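Local coordinates for 4-alpha-glucanotransferase (Corynebacterium glutamicum, PDB 5B68), which is an amylomaltase-type transferase that joins a TIM-barrel domain to an N-terminal beta-sandwich domain, at residues H65-T70 and T118-I123; R71-P75 and S154-G158; V91-A97 and L148-R153; V111-N116 and E130-I135. One frame throughout, in Å; residues are numbered along the deposited sequence.

Contact 1. Residues H65-T70 and T118-I123; sequences HDREFT and TAPREI. With SO4 (sulfate ion), chain G.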
loop_
_atom_site.group_PDB
_atom_site.type_symbol
_atom_site.label_atom_id
_atom_site.label_comp_id
_atom_site.label_asym_id
_atom_site.label_seq_id
_atom_site.Cartn_x
_atom_site.Cartn_y
_atom_site.Cartn_z
ATOM N N HIS A 65 19.531 -28.241 -0.673
ATOM C CA HIS A 65 20.101 -28.597 0.657
ATOM C C HIS A 65 21.580 -28.266 0.720
ATOM O O HIS A 65 22.063 -27.753 1.694
ATOM C CB HIS A 65 19.783 -30.037 1.057
ATOM C CG HIS A 65 18.337 -30.288 1.230
ATOM N ND1 HIS A 65 17.602 -29.695 2.229
ATOM C CD2 HIS A 65 17.480 -31.084 0.552
ATOM C CE1 HIS A 65 16.348 -30.121 2.167
ATOM N NE2 HIS A 65 16.253 -30.948 1.141
ATOM N N ASP A 66 22.282 -28.486 -0.364
ATOM C CA ASP A 66 23.690 -28.196 -0.379
ATOM C C ASP A 66 23.999 -26.689 -0.297
ATOM O O ASP A 66 24.880 -26.254 0.405
ATOM C CB ASP A 66 24.363 -28.773 -1.636
ATOM C CG ASP A 66 24.469 -30.269 -1.617
ATOM O OD1 ASP A 66 24.169 -30.919 -0.617
ATOM O OD2 ASP A 66 24.816 -30.775 -2.695
ATOM N N ARG A 67 23.233 -25.898 -1.026
ATOM C CA ARG A 67 23.401 -24.472 -0.998
ATOM C C ARG A 67 23.036 -23.921 0.369
ATOM O O ARG A 67 23.727 -23.030 0.848
ATOM C CB ARG A 67 22.627 -23.828 -2.146
ATOM C CG ARG A 67 23.479 -23.931 -3.446
ATOM C CD ARG A 67 22.676 -23.851 -4.736
ATOM N NE ARG A 67 23.547 -24.090 -5.893
ATOM C CZ ARG A 67 23.089 -24.239 -7.137
ATOM N NH1 ARG A 67 21.782 -24.174 -7.392
ATOM N NH2 ARG A 67 23.932 -24.437 -8.152
ATOM N N GLU A 68 22.035 -24.509 1.020
ATOM C CA GLU A 68 21.691 -24.089 2.392
ATOM C C GLU A 68 22.831 -24.412 3.328
ATOM O O GLU A 68 23.128 -23.612 4.216
ATOM C CB GLU A 68 20.445 -24.733 2.930
ATOM C CG GLU A 68 19.140 -24.142 2.384
ATOM C CD GLU A 68 19.063 -22.661 2.605
ATOM O OE1 GLU A 68 18.928 -22.283 3.785
ATOM O OE2 GLU A 68 19.153 -21.892 1.636
ATOM N N PHE A 69 23.485 -25.541 3.086
ATOM C CA PHE A 69 24.591 -25.984 3.962
ATOM C C PHE A 69 25.839 -25.179 3.809
ATOM O O PHE A 69 26.696 -25.202 4.707
ATOM C CB PHE A 69 24.820 -27.520 3.836
ATOM C CG PHE A 69 25.423 -28.108 5.059
ATOM C CD1 PHE A 69 24.626 -28.367 6.149
ATOM C CD2 PHE A 69 26.823 -28.277 5.161
ATOM C CE1 PHE A 69 25.198 -28.904 7.308
ATOM C CE2 PHE A 69 27.394 -28.789 6.299
ATOM C CZ PHE A 69 26.584 -29.070 7.390
ATOM N N THR A 70 25.996 -24.433 2.704
ATOM C CA THR A 70 27.178 -23.617 2.463
ATOM C C THR A 70 26.900 -22.128 2.608
ATOM O O THR A 70 27.747 -21.304 2.320
ATOM C CB THR A 70 27.792 -23.934 1.097
ATOM O OG1 THR A 70 26.794 -23.764 0.074
ATOM C CG2 THR A 70 28.186 -25.379 1.118
ATOM N N THR A 118 24.723 -30.896 14.398
ATOM C CA THR A 118 24.806 -31.264 12.961
ATOM C C THR A 118 26.172 -31.770 12.524
ATOM O O THR A 118 27.196 -31.151 12.811
ATOM C CB THR A 118 24.398 -30.051 12.099
ATOM O OG1 THR A 118 23.114 -29.592 12.552
ATOM C CG2 THR A 118 24.350 -30.391 10.592
ATOM N N ALA A 119 26.174 -32.871 11.761
ATOM C CA ALA A 119 27.397 -33.491 11.259
ATOM C C ALA A 119 27.957 -32.657 10.096
ATOM O O ALA A 119 27.142 -32.179 9.285
ATOM C CB ALA A 119 27.084 -34.908 10.740
ATOM N N PRO A 120 29.291 -32.571 9.945
ATOM C CA PRO A 120 29.856 -31.896 8.790
ATOM C C PRO A 120 29.595 -32.699 7.535
ATOM O O PRO A 120 29.212 -33.860 7.628
ATOM C CB PRO A 120 31.364 -31.764 9.103
ATOM C CG PRO A 120 31.640 -32.737 10.194
ATOM C CD PRO A 120 30.349 -33.216 10.769
ATOM N N ARG A 121 29.673 -32.022 6.384
ATOM C CA ARG A 121 29.426 -32.614 5.075
ATOM C C ARG A 121 30.418 -32.115 4.045
ATOM O O ARG A 121 30.832 -30.958 4.053
ATOM C CB ARG A 121 27.999 -32.305 4.558
ATOM C CG ARG A 121 26.848 -32.503 5.539
ATOM C CD ARG A 121 25.513 -32.204 4.827
ATOM N NE ARG A 121 25.577 -32.760 3.462
ATOM C CZ ARG A 121 25.082 -32.192 2.351
ATOM N NH1 ARG A 121 25.303 -32.782 1.186
ATOM N NH2 ARG A 121 24.411 -31.035 2.359
ATOM N N GLU A 122 30.850 -33.007 3.156
ATOM C CA GLU A 122 31.680 -32.614 2.013
ATOM C C GLU A 122 30.778 -32.248 0.856
ATOM O O GLU A 122 29.950 -33.052 0.449
ATOM C CB GLU A 122 32.659 -33.733 1.565
ATOM C CG GLU A 122 33.540 -33.262 0.377
ATOM C CD GLU A 122 34.669 -34.203 -0.055
ATOM O OE1 GLU A 122 35.854 -33.873 0.196
ATOM O OE2 GLU A 122 34.380 -35.240 -0.686
ATOM N N ILE A 123 30.985 -31.043 0.314
ATOM C CA ILE A 123 30.160 -30.470 -0.762
ATOM C C ILE A 123 31.139 -29.851 -1.734
ATOM O O ILE A 123 31.977 -29.042 -1.362
ATOM C CB ILE A 123 29.178 -29.398 -0.234
ATOM C CG1 ILE A 123 28.207 -30.036 0.756
ATOM C CG2 ILE A 123 28.384 -28.797 -1.397
ATOM C CD1 ILE A 123 27.361 -29.087 1.573
HETATM S S SO4 G . 21.818 -24.858 -11.302
HETATM O O1 SO4 G . 21.034 -24.290 -10.183
HETATM O O2 SO4 G . 23.199 -25.172 -10.816
HETATM O O3 SO4 G . 21.228 -26.126 -11.770
HETATM O O4 SO4 G . 21.797 -23.744 -12.319
#
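Phe69, near the end of helix 54-69, holds chi1 at -154° (t), and its ring lies against segment 118-123. Arg121 runs across one face: its CD is 3.9 Å from the Phe69 ring centroid and 1° off the normal, a CH-pi contact. A bend at chi3 (40°, p) then carries the guanidinium past the ring to Asp66, where NH1 and NH2 of Arg121 both donate to Asp66 OD1 (2.8 and 3.0 Å), forming a salt bridge. Ile123 CD1 touches Phe69 CD2 (3.7 Å) and Thr70 CG2 (3.8 Å). At the ring edge, Thr118 CG2 lies 3.7 Å from Phe69 CE1, while Thr118 OG1 is hydrogen-bonded to Glu130. Arg67 points away, its NH1 and NH2 donating to sulfate O1 and O2 (2.9 Å each). The axes of helix 65-69 and strand 121-123 run at 108° to each other, 9.8 Å apart at closest approach: a helix end packed across the short strand 121-123, which pairs with strand 126-134 of the beta sandwich.

Contact 2. Residues R71-P75 and S154-G158; sequences RPLPP and SAECG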
loop_
_atom_site.group_PDB
_atom_site.type_symbol
_atom_site.label_atom_id
_atom_site.label_comp_id
_atom_site.label_asym_id
_atom_site.label_seq_id
_atom_site.Cartn_x
_atom_site.Cartn_y
_atom_site.Cartn_z
ATOM N N ARG A 71 25.750 -21.744 3.140
ATOM C CA ARG A 71 25.473 -20.345 3.498
ATOM C C ARG A 71 26.246 -19.977 4.752
ATOM O O ARG A 71 25.964 -20.525 5.817
ATOM C CB ARG A 71 23.977 -20.155 3.831
ATOM C CG ARG A 71 23.020 -20.047 2.639
ATOM C CD ARG A 71 21.652 -19.550 3.118
ATOM N NE ARG A 71 20.677 -19.518 2.019
ATOM C CZ ARG A 71 20.611 -18.548 1.106
ATOM N NH1 ARG A 71 19.671 -18.639 0.136
ATOM N NH2 ARG A 71 21.449 -17.542 1.139
ATOM N N PRO A 72 27.182 -19.072 4.643
ATOM C CA PRO A 72 27.976 -18.820 5.820
ATOM C C PRO A 72 27.153 -18.209 6.946
ATOM O O PRO A 72 27.270 -18.658 8.113
ATOM C CB PRO A 72 29.078 -17.888 5.309
ATOM C CG PRO A 72 29.203 -18.206 3.846
ATOM C CD PRO A 72 27.775 -18.448 3.427
ATOM N N LEU A 73 26.314 -17.218 6.605
ATOM C CA LEU A 73 25.291 -16.698 7.473
ATOM C C LEU A 73 23.937 -16.907 6.805
ATOM O O LEU A 73 23.880 -17.109 5.585
ATOM C CB LEU A 73 25.471 -15.212 7.728
ATOM C CG LEU A 73 26.628 -14.873 8.713
ATOM C CD1 LEU A 73 27.001 -13.453 8.634
ATOM C CD2 LEU A 73 26.238 -15.264 10.142
ATOM N N PRO A 74 22.867 -16.727 7.566
ATOM C CA PRO A 74 21.560 -16.778 6.917
ATOM C C PRO A 74 21.424 -15.598 5.955
ATOM O O PRO A 74 22.201 -14.608 6.004
ATOM C CB PRO A 74 20.566 -16.699 8.077
ATOM C CG PRO A 74 21.361 -17.137 9.253
ATOM C CD PRO A 74 22.755 -16.671 9.032
ATOM N N PRO A 75 20.434 -15.687 5.052
ATOM C CA PRO A 75 20.198 -14.518 4.152
ATOM C C PRO A 75 20.052 -13.231 4.943
ATOM O O PRO A 75 20.649 -12.226 4.573
ATOM C CB PRO A 75 18.837 -14.866 3.491
ATOM C CG PRO A 75 18.742 -16.339 3.597
ATOM C CD PRO A 75 19.450 -16.792 4.843
ATOM N N SER A 154 34.912 -13.950 4.675
ATOM C CA SER A 154 34.057 -13.104 5.485
ATOM C C SER A 154 32.629 -13.118 4.907
ATOM O O SER A 154 32.408 -13.423 3.739
ATOM C CB SER A 154 34.618 -11.689 5.633
ATOM O OG SER A 154 34.610 -11.031 4.388
ATOM N N ALA A 155 31.671 -12.804 5.777
ATOM C CA ALA A 155 30.233 -12.757 5.395
ATOM C C ALA A 155 29.516 -11.785 6.321
ATOM O O ALA A 155 29.995 -11.467 7.440
ATOM C CB ALA A 155 29.563 -14.118 5.466
ATOM N N GLU A 156 28.363 -11.286 5.868
ATOM C CA GLU A 156 27.569 -10.422 6.737
ATOM C C GLU A 156 26.103 -10.681 6.369
ATOM O O GLU A 156 25.814 -11.120 5.269
ATOM C CB GLU A 156 27.886 -8.934 6.556
ATOM C CG GLU A 156 27.682 -8.417 5.154
ATOM C CD GLU A 156 27.818 -6.905 5.150
ATOM O OE1 GLU A 156 26.781 -6.189 5.110
ATOM O OE2 GLU A 156 28.957 -6.456 5.341
ATOM N N CYS A 157 25.207 -10.428 7.300
ATOM C CA CYS A 157 23.803 -10.419 7.009
ATOM C C CYS A 157 23.089 -9.392 7.881
ATOM O O CYS A 157 23.606 -8.961 8.877
ATOM C CB CYS A 157 23.186 -11.797 7.108
ATOM S SG CYS A 157 22.928 -12.356 8.800
ATOM N N GLY A 158 21.902 -8.937 7.457
ATOM C CA GLY A 158 21.131 -8.046 8.319
ATOM C C GLY A 158 20.664 -8.843 9.515
ATOM O O GLY A 158 20.385 -10.033 9.403
HETATM O O HOH W 1 24.408 -13.799 4.407
HETATM O O HOH W 2 21.020 -9.544 4.814
#
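Leu73 is the main bump on segment 71-75, and the hollow it enters lies between Ala155 and Cys157, whose CA-to-CB bonds both point toward it. Its CD1 presses on the strand backbone there, 3.6 Å from Glu156 CA and 3.8 Å from both Ala155 O and Cys157 N, while Leu73 CD1 to Ala155 CB is 4.1 Å and Leu73 CB to Cys157 SG 4.0 Å. Ala155 is the small bump in return, its CB 3.8 Å from Pro72 CB. The touching parts, CA 72 to 75 and CA 155 to 157, run 26° apart, yet the nearest CA pairs, Pro72-Ala155 at 6.5 Å and Pro75-Cys157 at 6.2 Å, are too widely spaced for beta pairing, and no direct hydrogen bond crosses. This is the lead-in to strand 76-80, which pairs in parallel with strand 153-162, Gly158 and Val77 being hydrogen-bonded through their backbones; Leu73 meanwhile also meets Phe87, Val89 and Leu148 inside the beta sandwich. Cys157 closes the groove at the Pro74-Pro75 end: its CB is 3.2 Å from Pro74 O and 3.6 Å from Pro75 O, with Pro74 CD 4.3 Å from Cys157 SG. Water fills what the side chains leave open. Water 1 sits 2.8 Å from Pro74 O and 3.1 Å from Glu156 O; water 2 donates to Pro75 O (2.7 Å) and accepts from Gly158 N (2.9 Å).

Contact 3. Residues V91-A97 and L148-R153; sequences VHDGSPA and LKSNER. With SO4 (sulfate ion), chain M.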
loop_
_atom_site.group_PDB
_atom_site.type_symbol
_atom_site.label_atom_id
_atom_site.label_comp_id
_atom_site.label_asym_id
_atom_site.label_seq_id
_atom_site.Cartn_x
_atom_site.Cartn_y
_atom_site.Cartn_z
ATOM N N VAL A 91 30.933 -22.848 8.163
ATOM C CA VAL A 91 32.348 -22.532 7.852
ATOM C C VAL A 91 33.061 -23.803 7.329
ATOM O O VAL A 91 32.597 -24.933 7.571
ATOM C CB VAL A 91 33.122 -21.998 9.069
ATOM C CG1 VAL A 91 32.629 -20.646 9.495
ATOM C CG2 VAL A 91 33.073 -22.985 10.239
ATOM N N HIS A 92 34.191 -23.635 6.627
ATOM C CA HIS A 92 35.023 -24.812 6.284
ATOM C C HIS A 92 35.389 -25.538 7.608
ATOM O O HIS A 92 35.764 -24.912 8.570
ATOM C CB HIS A 92 36.296 -24.375 5.614
ATOM C CG HIS A 92 36.104 -23.766 4.269
ATOM N ND1 HIS A 92 34.868 -23.413 3.759
ATOM C CD2 HIS A 92 37.008 -23.383 3.340
ATOM C CE1 HIS A 92 35.027 -22.844 2.571
ATOM N NE2 HIS A 92 36.314 -22.816 2.298
ATOM N N ASP A 93 35.196 -26.832 7.653
ATOM C CA ASP A 93 35.335 -27.586 8.892
ATOM C C ASP A 93 36.758 -27.426 9.480
ATOM O O ASP A 93 37.726 -27.468 8.760
ATOM C CB ASP A 93 34.971 -29.033 8.657
ATOM C CG ASP A 93 34.906 -29.849 9.935
ATOM O OD1 ASP A 93 34.289 -29.443 10.948
ATOM O OD2 ASP A 93 35.400 -30.959 9.877
ATOM N N GLY A 94 36.832 -27.004 10.733
ATOM C CA GLY A 94 38.112 -26.716 11.348
ATOM C C GLY A 94 38.634 -25.312 11.203
ATOM O O GLY A 94 39.629 -24.990 11.813
ATOM N N SER A 95 37.952 -24.433 10.448
ATOM C CA SER A 95 38.343 -23.031 10.409
ATOM C C SER A 95 37.481 -22.254 11.465
ATOM O O SER A 95 36.462 -22.831 11.958
ATOM C CB SER A 95 38.188 -22.518 8.944
ATOM O OG SER A 95 36.798 -22.422 8.630
ATOM N N PRO A 96 37.865 -21.001 11.816
ATOM C CA PRO A 96 37.183 -20.181 12.836
ATOM C C PRO A 96 35.772 -19.839 12.380
ATOM O O PRO A 96 35.534 -19.726 11.133
ATOM C CB PRO A 96 38.002 -18.945 12.899
ATOM C CG PRO A 96 39.358 -19.328 12.412
ATOM C CD PRO A 96 39.088 -20.302 11.340
ATOM N N ALA A 97 34.874 -19.763 13.371
ATOM C CA ALA A 97 33.599 -19.099 13.203
ATOM C C ALA A 97 33.516 -17.908 14.170
ATOM O O ALA A 97 32.929 -17.978 15.247
ATOM C CB ALA A 97 32.488 -20.078 13.394
ATOM N N LEU A 148 30.619 -12.301 10.080
ATOM C CA LEU A 148 31.336 -13.555 10.236
ATOM C C LEU A 148 32.717 -13.416 9.600
ATOM O O LEU A 148 32.856 -12.984 8.445
ATOM C CB LEU A 148 30.597 -14.687 9.587
ATOM C CG LEU A 148 31.304 -16.009 9.292
ATOM C CD1 LEU A 148 31.607 -16.598 10.653
ATOM C CD2 LEU A 148 30.608 -17.032 8.412
ATOM N N LYS A 149 33.735 -13.815 10.385
ATOM C CA LYS A 149 35.109 -13.950 9.854
ATOM C C LYS A 149 35.566 -15.384 10.069
ATOM O O LYS A 149 35.420 -15.948 11.159
ATOM C CB LYS A 149 36.086 -12.934 10.455
ATOM C CG LYS A 149 37.464 -12.995 9.833
ATOM C CD LYS A 149 38.302 -11.780 10.239
ATOM C CE LYS A 149 39.704 -11.856 9.665
ATOM N NZ LYS A 149 40.381 -13.060 10.246
ATOM N N SER A 150 36.074 -15.990 8.994
ATOM C CA SER A 150 36.609 -17.331 9.009
ATOM C C SER A 150 37.910 -17.361 8.212
ATOM O O SER A 150 37.897 -17.558 7.000
ATOM C CB SER A 150 35.566 -18.293 8.478
ATOM O OG SER A 150 36.010 -19.635 8.536
ATOM N N ASN A 151 39.034 -17.107 8.925
ATOM C CA ASN A 151 40.320 -16.788 8.256
ATOM C C ASN A 151 40.103 -15.718 7.232
ATOM O O ASN A 151 39.626 -14.655 7.611
ATOM C CB ASN A 151 40.985 -18.024 7.733
ATOM C CG ASN A 151 41.345 -18.984 8.855
ATOM O OD1 ASN A 151 41.607 -18.538 9.970
ATOM N ND2 ASN A 151 41.277 -20.328 8.582
ATOM N N GLU A 152 40.465 -15.935 5.974
ATOM C CA GLU A 152 40.300 -14.911 4.963
ATOM C C GLU A 152 38.875 -14.841 4.302
ATOM O O GLU A 152 38.646 -14.055 3.384
ATOM C CB GLU A 152 41.372 -15.074 3.875
ATOM C CG GLU A 152 41.050 -16.056 2.763
ATOM C CD GLU A 152 41.261 -17.541 3.089
ATOM O OE1 GLU A 152 41.654 -17.934 4.253
ATOM O OE2 GLU A 152 41.014 -18.318 2.116
ATOM N N ARG A 153 37.963 -15.706 4.725
ATOM C CA ARG A 153 36.594 -15.639 4.270
ATOM C C ARG A 153 35.810 -14.753 5.236
ATOM O O ARG A 153 36.045 -14.728 6.479
ATOM C CB ARG A 153 35.992 -17.018 4.193
ATOM C CG ARG A 153 36.642 -17.918 3.178
ATOM C CD ARG A 153 36.126 -19.366 3.244
ATOM N NE ARG A 153 36.541 -20.060 4.489
ATOM C CZ ARG A 153 37.774 -20.478 4.763
ATOM N NH1 ARG A 153 38.753 -20.303 3.871
ATOM N NH2 ARG A 153 38.052 -21.039 5.965
HETATM S S SO4 M . 41.744 -21.685 5.193
HETATM O O1 SO4 M . 42.240 -20.310 5.489
HETATM O O2 SO4 M . 42.840 -22.664 5.298
HETATM O O3 SO4 M . 40.667 -22.071 6.169
HETATM O O4 SO4 M . 41.309 -21.763 3.776
HETATM O O HOH W 3 34.744 -20.800 6.418
#
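Both segments turn where they meet. From His92 to Ser95 the backbone makes a type II turn, closed by Ser95 N to His92 O at 2.9 Å, with Gly94 at phi/psi 90/-5, where a CB would jam against the preceding carbonyl. Ser150 to Arg153 form a type II' turn with two bonds, Ser150 N to Arg153 O (2.8 Å) and Arg153 N to Ser150 O (2.9 Å), the closure of a tight hairpin between strands 142-150 and 153-162. The segments come closest at Pro96 and Ser150, CA atoms 4.8 Å apart, and Ser150 OG donates to Pro96 O at 2.6 Å. Here the beta sandwich passes its chain from strand 86-92, paired with 126-134, to strand 98-102, paired with 142-150, so the turn packs beside the hairpin tip. Among the side chains, the Arg153 guanidinium lies flat on the His92 ring, centres 3.7 Å apart and planes at 8°, while Trp128 meets that ring edge-to-face. Ser95 OG donates to His92 O (2.7 Å) and accepts a weak bond from Arg153 NH2 (3.3 Å). Water 3 accepts from His92 N (2.9 Å) and Arg153 NE (2.7 Å) and donates to Ser150 OG (2.7 Å). A sulfate ion takes bonds from Arg153 NH2 to its O3 (2.8 Å), Arg153 NH1 to its O4 (2.9 Å) and Asn151 ND2 to its O3 (3.0 Å).

Contact 4. Residues V111-N116 and E130-I135; sequences VSQVEN and EASFKI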
loop_
_atom_site.group_PDB
_atom_site.type_symbol
_atom_site.label_atom_id
_atom_site.label_comp_id
_atom_site.label_asym_id
_atom_site.label_seq_id
_atom_site.Cartn_x
_atom_site.Cartn_y
_atom_site.Cartn_z
ATOM N N VAL A 111 27.672 -12.411 20.376
ATOM C CA VAL A 111 26.750 -13.499 20.359
ATOM C C VAL A 111 27.394 -14.557 21.235
ATOM O O VAL A 111 28.556 -14.367 21.612
ATOM C CB VAL A 111 26.505 -14.054 18.953
ATOM C CG1 VAL A 111 25.814 -12.982 18.133
ATOM C CG2 VAL A 111 27.813 -14.523 18.313
ATOM N N SER A 112 26.621 -15.579 21.577
ATOM C CA SER A 112 27.067 -16.748 22.348
ATOM C C SER A 112 26.856 -18.005 21.537
ATOM O O SER A 112 25.772 -18.214 20.963
ATOM C CB SER A 112 26.215 -16.917 23.638
ATOM O OG SER A 112 26.198 -15.676 24.274
ATOM N N GLN A 113 27.876 -18.882 21.533
ATOM C CA GLN A 113 27.748 -20.156 20.896
ATOM C C GLN A 113 26.842 -21.083 21.694
ATOM O O GLN A 113 26.855 -21.094 22.945
ATOM C CB GLN A 113 29.097 -20.801 20.644
ATOM C CG GLN A 113 28.947 -21.987 19.656
ATOM C CD GLN A 113 30.267 -22.536 19.145
ATOM O OE1 GLN A 113 31.341 -22.055 19.516
ATOM N NE2 GLN A 113 30.184 -23.539 18.339
ATOM N N VAL A 114 26.027 -21.822 20.993
ATOM C CA VAL A 114 25.205 -22.856 21.641
ATOM C C VAL A 114 25.323 -24.183 20.963
ATOM O O VAL A 114 25.820 -24.302 19.865
ATOM C CB VAL A 114 23.700 -22.462 21.778
ATOM C CG1 VAL A 114 23.485 -21.250 22.685
ATOM C CG2 VAL A 114 23.087 -22.177 20.451
ATOM N N GLU A 115 24.814 -25.232 21.600
ATOM C CA GLU A 115 25.027 -26.582 21.131
ATOM C C GLU A 115 24.439 -26.746 19.696
ATOM O O GLU A 115 23.359 -26.230 19.367
ATOM C CB GLU A 115 24.331 -27.611 22.063
ATOM C CG GLU A 115 22.801 -27.449 21.999
ATOM C CD GLU A 115 22.029 -27.965 23.193
ATOM O OE1 GLU A 115 22.180 -27.399 24.294
ATOM O OE2 GLU A 115 21.221 -28.917 22.985
ATOM N N ASN A 116 25.208 -27.414 18.866
ATOM C CA ASN A 116 24.806 -27.783 17.515
ATOM C C ASN A 116 25.305 -29.175 17.209
ATOM O O ASN A 116 26.508 -29.456 17.099
ATOM C CB ASN A 116 25.290 -26.750 16.492
ATOM C CG ASN A 116 24.889 -27.087 15.067
ATOM O OD1 ASN A 116 25.132 -28.192 14.563
ATOM N ND2 ASN A 116 24.212 -26.129 14.409
ATOM N N GLU A 130 28.760 -26.918 10.653
ATOM C CA GLU A 130 27.742 -26.021 11.111
ATOM C C GLU A 130 27.941 -25.712 12.592
ATOM O O GLU A 130 28.165 -26.631 13.370
ATOM C CB GLU A 130 26.399 -26.684 10.893
ATOM C CG GLU A 130 25.209 -25.771 11.183
ATOM C CD GLU A 130 23.873 -26.397 10.851
ATOM O OE1 GLU A 130 23.143 -26.802 11.786
ATOM O OE2 GLU A 130 23.535 -26.538 9.683
ATOM N N ALA A 131 27.754 -24.458 12.992
ATOM C CA ALA A 131 27.683 -24.038 14.413
ATOM C C ALA A 131 26.428 -23.220 14.648
ATOM O O ALA A 131 25.792 -22.789 13.701
ATOM C CB ALA A 131 28.920 -23.251 14.745
ATOM N N SER A 132 25.996 -23.129 15.893
ATOM C CA SER A 132 24.842 -22.301 16.281
ATOM C C SER A 132 25.238 -21.206 17.205
ATOM O O SER A 132 26.102 -21.364 18.145
ATOM C CB SER A 132 23.692 -23.118 16.887
ATOM O OG SER A 132 23.039 -23.997 15.961
ATOM N N PHE A 133 24.692 -20.023 16.968
ATOM C CA PHE A 133 24.937 -18.878 17.854
ATOM C C PHE A 133 23.597 -18.239 18.230
ATOM O O PHE A 133 22.594 -18.384 17.523
ATOM C CB PHE A 133 25.857 -17.831 17.246
ATOM C CG PHE A 133 27.242 -18.337 16.977
ATOM C CD1 PHE A 133 27.498 -19.011 15.797
ATOM C CD2 PHE A 133 28.257 -18.196 17.893
ATOM C CE1 PHE A 133 28.746 -19.527 15.528
ATOM C CE2 PHE A 133 29.531 -18.688 17.628
ATOM C CZ PHE A 133 29.790 -19.341 16.436
ATOM N N LYS A 134 23.615 -17.557 19.358
ATOM C CA LYS A 134 22.457 -16.995 19.997
ATOM C C LYS A 134 22.665 -15.519 20.147
ATOM O O LYS A 134 23.685 -15.035 20.676
ATOM C CB LYS A 134 22.321 -17.633 21.387
ATOM C CG LYS A 134 21.005 -17.442 22.047
ATOM C CD LYS A 134 20.870 -18.324 23.301
ATOM C CE LYS A 134 22.002 -18.136 24.295
ATOM N NZ LYS A 134 21.861 -19.041 25.494
ATOM N N ILE A 135 21.711 -14.737 19.674
ATOM C CA ILE A 135 21.757 -13.326 19.915
ATOM C C ILE A 135 21.326 -12.963 21.365
ATOM O O ILE A 135 20.526 -13.688 21.938
ATOM C CB ILE A 135 20.944 -12.493 18.892
ATOM C CG1 ILE A 135 19.437 -12.740 19.028
ATOM C CG2 ILE A 135 21.358 -12.840 17.473
ATOM C CD1 ILE A 135 18.635 -11.799 18.105
HETATM O O HOH W 4 24.223 -14.208 23.426
HETATM O O HOH W 5 21.632 -25.756 17.129
#
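Three residues bury most in this antiparallel strand pair: Asn116 with 89 Å², and Ser132 and Lys134 with 74 Å² each. Lys134 holds the regular part. Its N donates to Ser112 O (2.8 Å) and Ser112 N returns a bond to Lys134 O (3.1 Å), a hydrogen-bonded pair. Its aliphatic chain lies along the same face as Val114, with Lys134 CE 3.8 Å from Val114 CG1. On the opposite face Gln113 CG lies over one face of the Phe133 ring, and Val111 CG2 is 3.7 Å from Phe133 CD2; beyond it, Phe133 reaches Phe87 and Val99 in the beta-sandwich interior. Further along, Ser132 O accepts from Val114 N (2.9 Å), whereas Ser132 N has no partner in the model. The short strands 112-114 and 130-134 run at 131° between their directions. Asn116 makes its bonds through its side chain, ND2 donating to Ser132 OG and to Glu130 OE1 (2.9 Å each), while its OD1 accepts from Thr118 N. Water 5, which donates to Glu115 O (2.9 Å), lies 2.5 Å from Ser132 OG. The chemistry thus implies a contact that passes from backbone hydrogen bonds at one end to side-chain amide, hydroxyl and carboxylate bonds at the other, with Ser132 N buried and lacking a partner in the model.

All four contacts reach one mixed sheet of the N-terminal beta-sandwich region, on the same side of the chain's centre, with contact centres 12 to 17 Å apart. Contact 4 (111-116 with 130-135) is nested inside the loop closed by contact 3 (91-97 with 148-153), itself inside that of contact 2 (71-75 with 154-158), while the segments of contact 1 alternate with those of the others. Contacts 1 and 4 meet where Thr118 OG1 lies 2.9 Å from Glu130 OE1; contacts 2 and 3 share the pairing of strands 142-150 and 153-162; Ala97 joins contact 3 to Phe133 of contact 4. Helix 54-69 and its following loop are thereby joined to the same sheet, through strands far along the sequence.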